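Local coordinates for hypothetical protein (PDB 2P4G) that probably acts as an NADP-dependent pyrimidine reductase of the kind that works in riboflavin biosynthesis, at residues Gly55-Gln60 with Ala217-Cys222; Met245-Ser248 with Ile254-Arg257; Ile76-Glu81 with Glu86-Val91. All blocks are in the same frame, centred on the assembly; numbering follows the deposited sequence.

Contact 1. Residues Gly55-Gln60 with Ala217-Cys222; sequences GPMGDQ and APNIIC
A217 turns its methyl toward M57, a selenomethionine that carries the whole first side of this contact, where the loop ahead of helix 60-72 packs on the end of strand 211-217 and the start of strand 219-222 in a dihydrofolate reductase-like fold. CB of A217 lies 4.0 Å from CB of M57, and the small methyl of A217 suits a place where the 3-10 turn at 55-57 comes close. That turn is closed by the backbone bond from G58 N to G55 O at 2.8 Å.

P218 stands at the centre of an inverse gamma turn, in which N219 N donates to A217 O at 2.6 Å. This tight kink separates strand 211-217 from strand 219-222, which pairs in antiparallel fashion with a strand of the second subunit, so the sheet runs on across the dimer interface.

N219 brings its amide across the M57 side chain at about a right angle, OD1 and ND2 both near CG of M57. ND2 of N219 is buried 3.2 Å from SE of M57, a close approach, and the model holds no hydrogen-bond partner for it.

I220 packs on F229 of the second subunit. I221 turns back toward the loop. Its CG1 branch lies anti to the carbonyl carbon (chi1 -59°), and the extended arm beyond it brings CD1 to M57. The long, unbranched methionine side chain, deposited here with selenium in place of sulfur, suits this path past methyl and amide: SE of M57 lies 3.9 Å from CD1 of I221.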
loop_
_atom_site.group_PDB
_atom_site.type_symbol
_atom_site.label_atom_id
_atom_site.label_comp_id
_atom_site.label_asym_id
_atom_site.label_seq_id
_atom_site.Cartn_x
_atom_site.Cartn_y
_atom_site.Cartn_z
ATOM N N GLY A 55 10.313 7.181 9.844
ATOM C CA GLY A 55 9.956 8.336 10.709
ATOM C C GLY A 55 9.289 9.512 10.009
ATOM O O GLY A 55 8.183 9.905 10.370
ATOM N N PRO A 56 9.959 10.078 8.994
ATOM C CA PRO A 56 9.453 11.183 8.147
ATOM C C PRO A 56 8.049 11.029 7.561
ATOM O O PRO A 56 7.389 12.034 7.267
ATOM C CB PRO A 56 10.493 11.252 7.014
ATOM C CG PRO A 56 11.774 10.841 7.694
ATOM C CD PRO A 56 11.349 9.716 8.645
HETATM N N MSE A 57 7.608 9.795 7.349
HETATM C CA MSE A 57 6.254 9.555 6.894
HETATM C C MSE A 57 5.233 9.727 8.011
HETATM O O MSE A 57 4.094 10.070 7.749
HETATM C CB MSE A 57 6.137 8.180 6.257
HETATM C CG MSE A 57 6.623 8.188 4.839
HETATM SE SE MSE A 57 6.057 6.642 3.892
HETATM C CE MSE A 57 7.284 5.402 4.868
ATOM N N GLY A 58 5.650 9.506 9.250
ATOM C CA GLY A 58 4.743 9.558 10.381
ATOM C C GLY A 58 4.470 10.978 10.788
ATOM O O GLY A 58 5.225 11.884 10.443
ATOM N N ASP A 59 3.366 11.170 11.502
ATOM C CA ASP A 59 3.072 12.444 12.151
ATOM C C ASP A 59 2.974 12.167 13.650
ATOM O O ASP A 59 3.373 11.093 14.108
ATOM C CB ASP A 59 1.808 13.111 11.572
ATOM C CG ASP A 59 0.531 12.314 11.834
ATOM O OD1 ASP A 59 0.594 11.218 12.420
ATOM O OD2 ASP A 59 -0.546 12.789 11.431
ATOM N N GLN A 60 2.463 13.127 14.412
ATOM C CA GLN A 60 2.398 12.989 15.853
ATOM C C GLN A 60 1.397 11.940 16.272
ATOM O O GLN A 60 1.636 11.214 17.209
ATOM C CB GLN A 60 2.042 14.323 16.525
ATOM C CG GLN A 60 2.282 14.292 18.038
ATOM C CD GLN A 60 3.686 13.809 18.398
ATOM O OE1 GLN A 60 4.675 14.423 17.998
ATOM N NE2 GLN A 60 3.776 12.698 19.141
ATOM N N ALA A 217 0.419 6.423 4.779
ATOM C CA ALA A 217 0.869 7.791 4.765
ATOM C C ALA A 217 0.508 8.387 3.427
ATOM O O ALA A 217 0.559 7.705 2.394
ATOM C CB ALA A 217 2.376 7.862 5.002
ATOM N N PRO A 218 0.104 9.671 3.433
ATOM C CA PRO A 218 -0.353 10.310 2.216
ATOM C C PRO A 218 0.811 10.606 1.261
ATOM O O PRO A 218 1.057 11.759 0.905
ATOM C CB PRO A 218 -0.990 11.592 2.745
ATOM C CG PRO A 218 -0.159 11.930 3.955
ATOM C CD PRO A 218 0.082 10.601 4.585
ATOM N N ASN A 219 1.546 9.580 0.856
ATOM C CA ASN A 219 2.571 9.772 -0.161
ATOM C C ASN A 219 2.778 8.598 -1.109
ATOM O O ASN A 219 2.384 7.470 -0.835
ATOM C CB ASN A 219 3.891 10.284 0.440
ATOM C CG ASN A 219 4.247 9.622 1.729
ATOM O OD1 ASN A 219 4.268 10.258 2.797
ATOM N ND2 ASN A 219 4.522 8.330 1.653
ATOM N N ILE A 220 3.331 8.922 -2.271
ATOM C CA ILE A 220 3.658 7.957 -3.319
ATOM C C ILE A 220 5.158 7.949 -3.448
ATOM O O ILE A 220 5.746 8.988 -3.554
ATOM C CB ILE A 220 3.106 8.389 -4.675
ATOM C CG1 ILE A 220 1.571 8.407 -4.635
ATOM C CG2 ILE A 220 3.686 7.517 -5.775
ATOM C CD1 ILE A 220 0.911 8.761 -5.941
ATOM N N ILE A 221 5.760 6.768 -3.423
ATOM C CA ILE A 221 7.212 6.597 -3.541
ATOM C C ILE A 221 7.489 5.566 -4.636
ATOM O O ILE A 221 7.134 4.383 -4.492
ATOM C CB ILE A 221 7.819 6.128 -2.207
ATOM C CG1 ILE A 221 7.498 7.161 -1.096
ATOM C CG2 ILE A 221 9.325 5.906 -2.367
ATOM C CD1 ILE A 221 7.734 6.687 0.340
ATOM N N CYS A 222 8.060 6.041 -5.745
ATOM C CA CYS A 222 8.471 5.210 -6.882
ATOM C C CYS A 222 9.930 5.456 -7.206
ATOM O O CYS A 222 10.322 6.597 -7.430
ATOM C CB CYS A 222 7.688 5.555 -8.121
ATOM S SG CYS A 222 5.995 5.263 -7.913
#

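Contact 2. Residues Met245-Ser248 with Ile254-Arg257; sequences MLSS and IFSR
S247 O takes the shortest of the four backbone bonds between 245-248 and 254-257 in this antiparallel beta hairpin, from F255 N at 2.7 Å, with a nearly straight N-H...O angle of 172°. The donor stands above the carbonyl plane, and CA of I254 adds a CA-H...O contact to the same oxygen. In return S247 N donates to F255 O at 2.8 Å. S247 with F255 and M245 with R257 are the hydrogen-bonded pairs; L246 with S256 and S248 with I254 are the non-hydrogen-bonded ones.

CD1 of L246 lies 3.3 Å from CG2 of I254, closer than usual for two methyls and so of doubtful precision. These two suit the apolar part of a face to which S248 and S256 also point; all four pack on the second subunit, and S256 OG bonds L214 O.

The other face carries F255, whose ring meets the backbone of S248 at its edge and packs on helix 60-72. Here too R257 sends its guanidinium under the selenomethionine M245. Its NE forms a salt bridge with E244, and NH1 bonds the carbonyls of I21 and G24, partners that would hold the flat group in place. M245 CG, placed beside its own backbone N (chi1 -67°), sits over the centre of that plane, 3.4 Å from CZ of R257.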
loop_
_atom_site.group_PDB
_atom_site.type_symbol
_atom_site.label_atom_id
_atom_site.label_comp_id
_atom_site.label_asym_id
_atom_site.label_seq_id
_atom_site.Cartn_x
_atom_site.Cartn_y
_atom_site.Cartn_z
HETATM N N MSE A 245 -10.736 -1.547 12.646
HETATM C CA MSE A 245 -10.701 -0.152 13.066
HETATM C C MSE A 245 -10.168 0.644 11.911
HETATM O O MSE A 245 -9.192 0.250 11.317
HETATM C CB MSE A 245 -9.704 0.063 14.202
HETATM C CG MSE A 245 -10.022 -0.584 15.515
HETATM SE SE MSE A 245 -11.408 0.391 16.481
HETATM C CE MSE A 245 -10.423 2.027 16.755
ATOM N N LEU A 246 -10.779 1.779 11.627
ATOM C CA LEU A 246 -10.288 2.686 10.613
ATOM C C LEU A 246 -10.423 4.125 11.087
ATOM O O LEU A 246 -11.479 4.530 11.550
ATOM C CB LEU A 246 -11.083 2.521 9.333
ATOM C CG LEU A 246 -10.700 3.421 8.165
ATOM C CD1 LEU A 246 -9.269 3.111 7.738
ATOM C CD2 LEU A 246 -11.710 3.213 7.037
ATOM N N SER A 247 -9.364 4.895 10.902
ATOM C CA SER A 247 -9.308 6.268 11.346
ATOM C C SER A 247 -8.268 7.043 10.513
ATOM O O SER A 247 -7.489 6.442 9.774
ATOM C CB SER A 247 -8.940 6.267 12.835
ATOM O OG SER A 247 -8.578 7.546 13.270
ATOM N N SER A 248 -8.276 8.372 10.628
ATOM C CA SER A 248 -7.233 9.212 10.026
ATOM C C SER A 248 -6.796 10.368 10.935
ATOM O O SER A 248 -7.551 10.798 11.800
ATOM C CB SER A 248 -7.709 9.763 8.673
ATOM O OG SER A 248 -8.677 10.790 8.826
ATOM N N ILE A 254 -3.754 7.462 7.372
ATOM C CA ILE A 254 -4.854 6.523 7.664
ATOM C C ILE A 254 -4.283 5.557 8.674
ATOM O O ILE A 254 -3.133 5.118 8.553
ATOM C CB ILE A 254 -5.364 5.739 6.433
ATOM C CG1 ILE A 254 -5.818 6.682 5.322
ATOM C CG2 ILE A 254 -6.538 4.794 6.802
ATOM C CD1 ILE A 254 -6.092 5.932 3.992
ATOM N N PHE A 255 -5.079 5.274 9.699
ATOM C CA PHE A 255 -4.721 4.292 10.672
ATOM C C PHE A 255 -5.744 3.193 10.554
ATOM O O PHE A 255 -6.945 3.460 10.554
ATOM C CB PHE A 255 -4.730 4.882 12.074
ATOM C CG PHE A 255 -3.838 6.060 12.225
ATOM C CD1 PHE A 255 -2.467 5.891 12.346
ATOM C CD2 PHE A 255 -4.348 7.334 12.226
ATOM C CE1 PHE A 255 -1.648 6.958 12.474
ATOM C CE2 PHE A 255 -3.516 8.413 12.365
ATOM C CZ PHE A 255 -2.164 8.230 12.491
ATOM N N SER A 256 -5.250 1.961 10.477
ATOM C CA SER A 256 -6.078 0.789 10.257
ATOM C C SER A 256 -5.607 -0.312 11.198
ATOM O O SER A 256 -4.423 -0.470 11.417
ATOM C CB SER A 256 -5.962 0.316 8.805
ATOM O OG SER A 256 -4.656 -0.163 8.543
ATOM N N ARG A 257 -6.555 -1.037 11.776
ATOM C CA ARG A 257 -6.272 -2.210 12.541
ATOM C C ARG A 257 -6.984 -3.358 11.860
ATOM O O ARG A 257 -8.225 -3.299 11.651
ATOM C CB ARG A 257 -6.809 -2.074 13.956
ATOM C CG ARG A 257 -6.288 -3.170 14.872
ATOM C CD ARG A 257 -6.819 -3.029 16.272
ATOM N NE ARG A 257 -8.205 -3.421 16.331
ATOM C CZ ARG A 257 -8.986 -3.248 17.391
ATOM N NH1 ARG A 257 -8.521 -2.678 18.485
ATOM N NH2 ARG A 257 -10.241 -3.663 17.341
#

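Contact 3. Residues Ile76-Glu81 with Glu86-Val91; sequences IVVGAE and ENYGPV. With EDO (1,2-ethanediol), chain G; EDO (1,2-ethanediol), chain N; EDO (1,2-ethanediol), chain H; EDO (1,2-ethanediol), chain C.
I76 and V91 reach toward each other tip to tip, CD1 of I76 lying 3.7 Å from CG2 of V91. I76 lies on strand 75-79, inside the main sheet, and its long CG1 arm spans the gap to the loop that follows helix 80-85. The two meet beside R70 of helix 60-72 and L112 of the adjoining strand 111-115.

V77 points to the other side of the sheet, so V78 is the next to face the loop. Its CG1 lies 3.9 Å from CE2 of Y88, approaching the ring obliquely, while CG2 comes near OH. With CG anti to the carbonyl carbon (chi1 -84°), the tyrosine reaches back to the strand, and its hydroxyl hydrogen-bonds E194 of the neighbouring strand 190-195.

G79 is the N-cap of helix 80-85, and E81 N gives a weak bond to a bound ethanediol. The far end of this helix closes in a Schellman motif with N87, at positive phi, as the C-prime residue; the chain turns here, and Y88 then faces V78. Two further ethanediols, probably from the crystallisation liquor, adjoin Y88: O1 of one lies 2.9 Å from E86 O, its C2 over a ring face, and O2 of the other lies 2.8 Å from G89 O.

No hydrogen bond joins the two segments directly: apolar burial joins them, while the Y88 hydroxyl finds its polar partner in E194.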
loop_
_atom_site.group_PDB
_atom_site.type_symbol
_atom_site.label_atom_id
_atom_site.label_comp_id
_atom_site.label_asym_id
_atom_site.label_seq_id
_atom_site.Cartn_x
_atom_site.Cartn_y
_atom_site.Cartn_z
ATOM N N ILE A 76 8.792 -5.780 22.787
ATOM C CA ILE A 76 8.865 -5.183 21.467
ATOM C C ILE A 76 9.919 -5.999 20.738
ATOM O O ILE A 76 10.997 -6.252 21.275
ATOM C CB ILE A 76 9.324 -3.707 21.562
ATOM C CG1 ILE A 76 8.309 -2.881 22.359
ATOM C CG2 ILE A 76 9.539 -3.084 20.205
ATOM C CD1 ILE A 76 8.899 -1.626 22.979
ATOM N N VAL A 77 9.595 -6.433 19.530
ATOM C CA VAL A 77 10.528 -7.133 18.679
ATOM C C VAL A 77 10.750 -6.271 17.453
ATOM O O VAL A 77 9.802 -5.815 16.811
ATOM C CB VAL A 77 9.981 -8.513 18.288
ATOM C CG1 VAL A 77 10.824 -9.146 17.204
ATOM C CG2 VAL A 77 9.887 -9.422 19.537
ATOM N N VAL A 78 12.013 -6.008 17.162
ATOM C CA VAL A 78 12.381 -5.157 16.040
ATOM C C VAL A 78 13.759 -5.600 15.521
ATOM O O VAL A 78 14.612 -6.018 16.293
ATOM C CB VAL A 78 12.359 -3.648 16.444
ATOM C CG1 VAL A 78 13.466 -3.343 17.449
ATOM C CG2 VAL A 78 12.458 -2.729 15.210
ATOM N N GLY A 79 13.956 -5.535 14.208
ATOM C CA GLY A 79 15.259 -5.816 13.625
ATOM C C GLY A 79 16.239 -4.723 14.019
ATOM O O GLY A 79 15.914 -3.536 14.010
ATOM N N ALA A 80 17.452 -5.119 14.364
ATOM C CA ALA A 80 18.462 -4.175 14.832
ATOM C C ALA A 80 18.686 -2.984 13.864
ATOM O O ALA A 80 18.870 -1.848 14.306
ATOM C CB ALA A 80 19.775 -4.918 15.104
ATOM N N GLU A 81 18.662 -3.245 12.561
ATOM C CA GLU A 81 18.950 -2.206 11.564
ATOM C C GLU A 81 17.846 -1.187 11.479
ATOM O O GLU A 81 18.110 -0.002 11.310
ATOM C CB GLU A 81 19.192 -2.822 10.196
ATOM C CG GLU A 81 19.633 -1.849 9.078
ATOM C CD GLU A 81 20.846 -0.927 9.406
ATOM O OE1 GLU A 81 21.580 -1.123 10.403
ATOM O OE2 GLU A 81 21.047 0.031 8.635
ATOM N N GLU A 86 16.033 4.059 12.748
ATOM C CA GLU A 86 15.011 4.860 13.400
ATOM C C GLU A 86 15.474 5.467 14.721
ATOM O O GLU A 86 14.659 5.956 15.459
ATOM C CB GLU A 86 13.760 4.004 13.610
ATOM C CG GLU A 86 13.162 3.458 12.305
ATOM C CD GLU A 86 12.841 4.533 11.258
ATOM O OE1 GLU A 86 12.352 5.618 11.635
ATOM O OE2 GLU A 86 13.076 4.276 10.048
ATOM N N ASN A 87 16.775 5.422 15.026
ATOM C CA ASN A 87 17.323 6.120 16.196
ATOM C C ASN A 87 16.619 5.672 17.502
ATOM O O ASN A 87 16.289 6.466 18.399
ATOM C CB ASN A 87 17.282 7.654 15.949
ATOM C CG ASN A 87 18.098 8.470 16.977
ATOM O OD1 ASN A 87 19.095 7.982 17.539
ATOM N ND2 ASN A 87 17.664 9.738 17.224
ATOM N N TYR A 88 16.396 4.371 17.604
ATOM C CA TYR A 88 15.839 3.831 18.812
ATOM C C TYR A 88 16.794 4.020 19.975
ATOM O O TYR A 88 18.003 3.876 19.833
ATOM C CB TYR A 88 15.559 2.349 18.685
ATOM C CG TYR A 88 14.267 1.948 18.050
ATOM C CD1 TYR A 88 13.744 2.631 16.963
ATOM C CD2 TYR A 88 13.598 0.814 18.497
ATOM C CE1 TYR A 88 12.568 2.207 16.353
ATOM C CE2 TYR A 88 12.433 0.403 17.906
ATOM C CZ TYR A 88 11.925 1.099 16.837
ATOM O OH TYR A 88 10.761 0.676 16.276
ATOM N N GLY A 89 16.223 4.305 21.138
ATOM C CA GLY A 89 16.937 4.343 22.375
ATOM C C GLY A 89 16.250 3.443 23.377
ATOM O O GLY A 89 15.383 2.634 23.020
ATOM N N PRO A 90 16.624 3.582 24.653
ATOM C CA PRO A 90 15.885 2.864 25.679
ATOM C C PRO A 90 14.388 3.207 25.630
ATOM O O PRO A 90 14.014 4.371 25.457
ATOM C CB PRO A 90 16.552 3.319 26.978
ATOM C CG PRO A 90 17.949 3.713 26.569
ATOM C CD PRO A 90 17.743 4.354 25.214
ATOM N N VAL A 91 13.553 2.178 25.779
ATOM C CA VAL A 91 12.125 2.351 25.740
ATOM C C VAL A 91 11.704 3.330 26.827
ATOM O O VAL A 91 12.174 3.260 27.983
ATOM C CB VAL A 91 11.411 1.008 25.867
ATOM C CG1 VAL A 91 9.902 1.194 26.007
ATOM C CG2 VAL A 91 11.761 0.114 24.658
HETATM C C1 EDO G . 13.177 4.835 22.537
HETATM O O1 EDO G . 13.082 6.254 22.377
HETATM C C2 EDO G . 12.994 3.967 21.260
HETATM O O2 EDO G . 13.046 2.502 21.520
HETATM C C1 EDO N . 18.724 -6.597 11.382
HETATM O O1 EDO N . 17.540 -5.865 11.037
HETATM C C2 EDO N . 18.446 -8.097 11.305
HETATM O O2 EDO N . 19.690 -8.814 11.400
HETATM C C1 EDO H . 19.873 0.333 17.822
HETATM O O1 EDO H . 21.038 0.890 18.451
HETATM C C2 EDO H . 20.038 -1.196 17.694
HETATM O O2 EDO H . 20.277 -1.680 16.354
HETATM C C1 EDO C . 11.751 5.609 18.372
HETATM O O1 EDO C . 12.150 5.711 16.985
HETATM C C2 EDO C . 10.628 4.582 18.554
HETATM O O2 EDO C . 9.730 4.965 19.610
#

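All three contacts belong to the RibD C-terminal domain. Contact 3 is nested inside the long loop closed by contact 1, and contact 2 follows both along the chain. Contacts 1 and 3, centres about 19 Å apart, touch through a probable hydrogen bond from G55 N to E86 OE1; contacts 1 and 2, centres about 15 Å apart, meet where D59 packs on F255. Contacts 2 and 3 reach the same mixed sheet without touching. Helix 60-72, which starts where 55-60 ends, packs on F255 of contact 2 and, through R70, on I76, Y88 and V91 of contact 3. Loop 55-60 thus touches both other contacts, while 217-222 and the hairpin of contact 2 meet the second subunit.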